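PDB 3MUQ: uncharacterized conserved protein from Vibrio parahaemolyticus, which is of unknown function but belongs to the periplasmic-binding-protein superfamily and probably captures a small ligand, perhaps an oxyanion, outside the cytoplasmic membrane. Local coordinates for residues V76-L81 / P197-L202; V7-T12 / L57-A62. All coordinates share one frame; numbering follows the deposited sequence.

Contact 1: residues V76-L81 / P197-L202; sequences VLPRKL and PYQVIL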
loop_
_atom_site.group_PDB
_atom_site.type_symbol
_atom_site.label_atom_id
_atom_site.label_comp_id
_atom_site.label_asym_id
_atom_site.label_seq_id
_atom_site.Cartn_x
_atom_site.Cartn_y
_atom_site.Cartn_z
ATOM N N VAL A 76 15.076 -5.963 -9.446
ATOM C CA VAL A 76 14.606 -7.036 -8.581
ATOM C C VAL A 76 13.787 -6.474 -7.423
ATOM O O VAL A 76 13.779 -5.267 -7.198
ATOM C CB VAL A 76 15.789 -7.839 -7.988
ATOM C CG1 VAL A 76 16.607 -8.519 -9.097
ATOM C CG2 VAL A 76 16.669 -6.931 -7.130
ATOM N N LEU A 77 13.132 -7.374 -6.684
ATOM C CA LEU A 77 12.208 -7.034 -5.598
ATOM C C LEU A 77 11.272 -5.870 -5.904
ATOM O O LEU A 77 11.169 -4.925 -5.118
ATOM C CB LEU A 77 12.968 -6.767 -4.297
ATOM C CG LEU A 77 13.746 -7.967 -3.773
ATOM C CD1 LEU A 77 14.434 -7.636 -2.454
ATOM C CD2 LEU A 77 12.773 -9.149 -3.626
ATOM N N PRO A 78 10.560 -5.944 -7.033
ATOM C CA PRO A 78 9.619 -4.872 -7.335
ATOM C C PRO A 78 8.485 -4.873 -6.316
ATOM O O PRO A 78 8.012 -5.932 -5.894
ATOM C CB PRO A 78 9.097 -5.255 -8.711
ATOM C CG PRO A 78 9.242 -6.727 -8.743
ATOM C CD PRO A 78 10.569 -6.965 -8.091
ATOM N N ARG A 79 8.069 -3.681 -5.918
ATOM C CA ARG A 79 7.045 -3.549 -4.910
ATOM C C ARG A 79 6.117 -2.435 -5.283
ATOM O O ARG A 79 6.554 -1.352 -5.698
ATOM C CB ARG A 79 7.664 -3.268 -3.549
ATOM C CG ARG A 79 8.226 -4.516 -2.892
ATOM C CD ARG A 79 9.426 -4.162 -2.081
ATOM N NE ARG A 79 9.960 -5.300 -1.348
ATOM C CZ ARG A 79 10.774 -5.180 -0.311
ATOM N NH1 ARG A 79 11.140 -3.966 0.085
ATOM N NH2 ARG A 79 11.224 -6.259 0.324
ATOM N N LYS A 80 4.827 -2.703 -5.123
ATOM C CA LYS A 80 3.817 -1.684 -5.373
ATOM C C LYS A 80 3.750 -0.747 -4.173
ATOM O O LYS A 80 3.570 -1.190 -3.051
ATOM C CB LYS A 80 2.467 -2.353 -5.645
ATOM C CG LYS A 80 2.479 -3.233 -6.900
ATOM C CD LYS A 80 2.297 -2.398 -8.167
ATOM C CE LYS A 80 2.414 -3.253 -9.425
ATOM N NZ LYS A 80 2.060 -2.465 -10.651
ATOM N N LEU A 81 3.940 0.545 -4.419
ATOM C CA LEU A 81 3.915 1.561 -3.375
ATOM C C LEU A 81 2.513 2.070 -3.070
ATOM O O LEU A 81 2.176 2.367 -1.918
ATOM C CB LEU A 81 4.755 2.760 -3.809
ATOM C CG LEU A 81 6.217 2.754 -3.408
ATOM C CD1 LEU A 81 6.871 4.049 -3.836
ATOM C CD2 LEU A 81 6.306 2.578 -1.910
ATOM N N PRO A 197 -0.645 2.906 -10.801
ATOM C CA PRO A 197 0.071 2.050 -9.854
ATOM C C PRO A 197 1.556 2.443 -9.846
ATOM O O PRO A 197 2.164 2.530 -10.920
ATOM C CB PRO A 197 -0.058 0.655 -10.477
ATOM C CG PRO A 197 -0.757 0.844 -11.821
ATOM C CD PRO A 197 -0.745 2.297 -12.137
ATOM N N TYR A 198 2.116 2.675 -8.665
ATOM C CA TYR A 198 3.527 3.011 -8.520
ATOM C C TYR A 198 4.332 1.819 -8.055
ATOM O O TYR A 198 3.919 1.109 -7.144
ATOM C CB TYR A 198 3.712 4.122 -7.488
ATOM C CG TYR A 198 3.423 5.496 -8.031
ATOM C CD1 TYR A 198 2.133 5.862 -8.374
ATOM C CD2 TYR A 198 4.442 6.427 -8.213
ATOM C CE1 TYR A 198 1.857 7.107 -8.888
ATOM C CE2 TYR A 198 4.173 7.683 -8.721
ATOM C CZ TYR A 198 2.877 8.016 -9.054
ATOM O OH TYR A 198 2.587 9.257 -9.562
ATOM N N GLN A 199 5.495 1.613 -8.662
ATOM C CA GLN A 199 6.418 0.604 -8.169
ATOM C C GLN A 199 7.780 1.190 -7.850
ATOM O O GLN A 199 8.270 2.107 -8.529
ATOM C CB GLN A 199 6.621 -0.524 -9.184
ATOM C CG GLN A 199 5.475 -1.483 -9.313
ATOM C CD GLN A 199 5.923 -2.821 -9.862
ATOM O OE1 GLN A 199 6.164 -3.766 -9.109
ATOM N NE2 GLN A 199 6.047 -2.906 -11.176
ATOM N N VAL A 200 8.402 0.622 -6.831
ATOM C CA VAL A 200 9.791 0.897 -6.541
ATOM C C VAL A 200 10.518 -0.418 -6.780
ATOM O O VAL A 200 10.088 -1.484 -6.298
ATOM C CB VAL A 200 9.979 1.407 -5.085
ATOM C CG1 VAL A 200 9.294 0.475 -4.109
ATOM C CG2 VAL A 200 11.465 1.527 -4.743
ATOM N N ILE A 201 11.595 -0.350 -7.561
ATOM C CA ILE A 201 12.328 -1.546 -7.957
ATOM C C ILE A 201 13.830 -1.346 -7.793
ATOM O O ILE A 201 14.396 -0.346 -8.249
ATOM C CB ILE A 201 12.034 -1.899 -9.429
ATOM C CG1 ILE A 201 10.524 -1.868 -9.676
ATOM C CG2 ILE A 201 12.646 -3.262 -9.802
ATOM C CD1 ILE A 201 10.133 -2.036 -11.146
ATOM N N LEU A 202 14.467 -2.312 -7.149
ATOM C CA LEU A 202 15.893 -2.253 -6.882
ATOM C C LEU A 202 16.706 -2.629 -8.114
ATOM O O LEU A 202 16.359 -3.564 -8.832
ATOM C CB LEU A 202 16.235 -3.232 -5.771
ATOM C CG LEU A 202 15.404 -3.052 -4.506
ATOM C CD1 LEU A 202 15.855 -4.079 -3.457
ATOM C CD2 LEU A 202 15.536 -1.622 -3.994
HETATM O O HOH W 1 11.753 -2.488 -4.261
HETATM O O HOH W 2 3.408 -0.097 -11.539
#
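Leu81 N donates to Tyr198 O over 2.8 Å, and Val76 N to Leu202 O over the same 2.8 Å, at opposite ends of an antiparallel pair interrupted by a beta bulge. Between them Arg79 and Val200 exchange both backbone bonds, the Val200 N to Arg79 O link measuring 2.9 Å. The register slips by one residue at Leu77 and Pro78: Leu77 takes left-handed backbone angles (phi 42°, psi 53°), and Pro78, an apolar ring, has no N-H to offer. A water donates to Leu77 O (2.6 Å) and to Val200 O, which also accepts Arg79 N. At the other end a second water takes a bond from Lys80 NZ and gives one to Pro197 O, bridging amine and partner backbone, while the Lys80 methylenes pack on Gln199, CD against CG at 3.5 Å. The Gln199 amide is held through NE2 by Glu66, and the Arg79 guanidinium turns away to Asp221 and Ser220. Apolar side chains fill the remaining positions: those of Leu81 and Val200 cross at a slant, Leu81 also packing on Leu223 of helix 213-224 and Val200 on Leu57; on the other face Pro78 CB rests 3.8 Å from Ile201 CG1.

Contact 2: residues V7-T12 / L57-A62; sequences VRLATT and LVMTHA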
loop_
_atom_site.group_PDB
_atom_site.type_symbol
_atom_site.label_atom_id
_atom_site.label_comp_id
_atom_site.label_asym_id
_atom_site.label_seq_id
_atom_site.Cartn_x
_atom_site.Cartn_y
_atom_site.Cartn_z
ATOM N N VAL A 7 22.135 7.071 -1.416
ATOM C CA VAL A 7 21.251 6.230 -2.198
ATOM C C VAL A 7 20.755 7.056 -3.374
ATOM O O VAL A 7 20.203 8.129 -3.186
ATOM C CB VAL A 7 20.032 5.773 -1.367
ATOM C CG1 VAL A 7 19.157 4.834 -2.193
ATOM C CG2 VAL A 7 20.485 5.103 -0.055
ATOM N N ARG A 8 20.977 6.574 -4.585
ATOM C CA ARG A 8 20.536 7.289 -5.767
ATOM C C ARG A 8 19.237 6.679 -6.287
ATOM O O ARG A 8 19.179 5.480 -6.568
ATOM C CB ARG A 8 21.631 7.254 -6.844
ATOM C CG ARG A 8 22.947 7.854 -6.384
ATOM C CD ARG A 8 23.999 7.833 -7.487
ATOM N NE ARG A 8 24.419 6.481 -7.838
ATOM C CZ ARG A 8 24.659 5.521 -6.952
ATOM N NH1 ARG A 8 24.538 5.772 -5.651
ATOM N NH2 ARG A 8 25.019 4.308 -7.372
ATOM N N LEU A 9 18.210 7.522 -6.407
ATOM C CA LEU A 9 16.887 7.126 -6.881
ATOM C C LEU A 9 16.592 7.775 -8.221
ATOM O O LEU A 9 16.633 9.000 -8.335
ATOM C CB LEU A 9 15.806 7.591 -5.884
ATOM C CG LEU A 9 14.354 7.423 -6.349
ATOM C CD1 LEU A 9 13.989 5.922 -6.508
ATOM C CD2 LEU A 9 13.382 8.134 -5.404
ATOM N N ALA A 10 16.298 6.968 -9.236
ATOM C CA ALA A 10 15.769 7.512 -10.487
ATOM C C ALA A 10 14.251 7.487 -10.412
ATOM O O ALA A 10 13.653 6.466 -10.038
ATOM C CB ALA A 10 16.263 6.705 -11.716
ATOM N N THR A 11 13.613 8.603 -10.746
ATOM C CA THR A 11 12.149 8.612 -10.821
ATOM C C THR A 11 11.679 9.517 -11.950
ATOM O O THR A 11 12.496 10.074 -12.683
ATOM C CB THR A 11 11.504 9.068 -9.481
ATOM O OG1 THR A 11 10.108 8.730 -9.466
ATOM C CG2 THR A 11 11.686 10.569 -9.282
ATOM N N THR A 12 10.365 9.675 -12.088
ATOM C CA THR A 12 9.829 10.526 -13.145
ATOM C C THR A 12 9.743 12.008 -12.764
ATOM O O THR A 12 9.681 12.370 -11.591
ATOM C CB THR A 12 8.420 10.091 -13.583
ATOM O OG1 THR A 12 7.464 10.521 -12.607
ATOM C CG2 THR A 12 8.344 8.571 -13.764
ATOM N N LEU A 57 18.126 2.360 -7.290
ATOM C CA LEU A 57 16.764 1.867 -7.450
ATOM C C LEU A 57 15.926 2.865 -8.239
ATOM O O LEU A 57 16.332 4.016 -8.430
ATOM C CB LEU A 57 16.121 1.547 -6.090
ATOM C CG LEU A 57 15.562 2.695 -5.228
ATOM C CD1 LEU A 57 14.789 2.129 -4.028
ATOM C CD2 LEU A 57 16.673 3.647 -4.759
ATOM N N VAL A 58 14.755 2.423 -8.694
ATOM C CA VAL A 58 13.879 3.266 -9.491
ATOM C C VAL A 58 12.455 3.299 -8.941
ATOM O O VAL A 58 11.987 2.347 -8.304
ATOM C CB VAL A 58 13.804 2.802 -10.973
ATOM C CG1 VAL A 58 15.188 2.796 -11.633
ATOM C CG2 VAL A 58 13.165 1.436 -11.052
HETATM N N MSE A 59 11.768 4.405 -9.191
HETATM C CA MSE A 59 10.368 4.535 -8.809
HETATM C C MSE A 59 9.603 5.106 -9.986
HETATM O O MSE A 59 9.813 6.254 -10.353
HETATM C CB MSE A 59 10.236 5.465 -7.606
HETATM C CG MSE A 59 8.789 5.725 -7.169
HETATM SE SE MSE A 59 8.684 7.036 -5.719
HETATM C CE MSE A 59 9.735 6.069 -4.363
ATOM N N THR A 60 8.742 4.301 -10.596
ATOM C CA THR A 60 7.960 4.749 -11.736
ATOM C C THR A 60 6.505 4.280 -11.585
ATOM O O THR A 60 6.158 3.570 -10.632
ATOM C CB THR A 60 8.547 4.224 -13.074
ATOM O OG1 THR A 60 8.645 2.799 -13.027
ATOM C CG2 THR A 60 9.934 4.792 -13.320
ATOM N N HIS A 61 5.658 4.685 -12.522
ATOM C CA HIS A 61 4.263 4.274 -12.513
ATOM C C HIS A 61 3.859 3.825 -13.916
ATOM O O HIS A 61 2.930 4.378 -14.509
ATOM C CB HIS A 61 3.375 5.414 -11.999
ATOM C CG HIS A 61 3.635 6.732 -12.666
ATOM N ND1 HIS A 61 4.604 7.608 -12.229
ATOM C CD2 HIS A 61 3.050 7.322 -13.736
ATOM C CE1 HIS A 61 4.610 8.681 -13.002
ATOM N NE2 HIS A 61 3.676 8.533 -13.923
ATOM N N ALA A 62 4.579 2.824 -14.428
ATOM C CA ALA A 62 4.396 2.284 -15.781
ATOM C C ALA A 62 4.547 0.770 -15.738
ATOM O O ALA A 62 5.619 0.237 -16.028
ATOM C CB ALA A 62 5.422 2.895 -16.741
#
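Thr11 OG1 donates to Met59 O at 2.6 Å, beside the backbone bond from Met59 N to Ala10 O (2.9 Å); this is the tight part of the contact. The Thr11 hydroxyl lies anti to its backbone N (chi1 -165°), which carries it across to the neighbouring strand, where a threonine can supply a side-chain donor. Ala10 N to Leu57 O adds a bond of 3.1 Å, and Leu9 CD1 fits between Leu57 CG and the CB of selenomethionine Met59. On the other face the small Ala10 lets helix 43-51 come close, through Met49, and Ala10 CB touches Val58 CG1. The parallel strands lie in the order 35-41, 6-12, 57-60 (2-1-3) and are joined through helices; the antiparallel strand 195-203 follows, consistent with the type II periplasmic-binding-protein fold. The two ends are looser. At the partly exposed Arg8, the bond from Leu57 N to Arg8 O is weak at 3.4 Å, and the guanidinium turns away to Asp56. Beyond Met59 the chains diverge: Thr12, at the N-cap position of helix 13-18, presents OG1 to the edge of the partly exposed His61 ring, 3.4 Å from CE1, but that hydroxyl is hydrogen-bonded to Thr15. Thr12 CG2 meets Thr60 CG2 at 4.1 Å, while Thr60 OG1 is hydrogen-bonded to Glu66.

Overall arrangement
Contacts 1 and 2 belong to one continuous sheet, their centres about 9 Å apart, because strand 57-60 of contact 2 lies directly beside strand 195-203 of contact 1. Probable backbone hydrogen bonds join them: Ile201 N to Val58 O at 2.8 Å and Gln199 N to Thr60 O at 2.9 Å. Glu66 of helix 63-71 serves both, taking Gln199 NE2 on one oxygen and Thr60 OG1 with Ala62 N on the other, and the rings of Tyr198 and His61 also meet. Helix 213-224 packs on Leu81, Leu57 and Met59. Strands 6-12 and 57-60 lead into helix N-termini, a feature that lines the ligand cleft in related binding proteins.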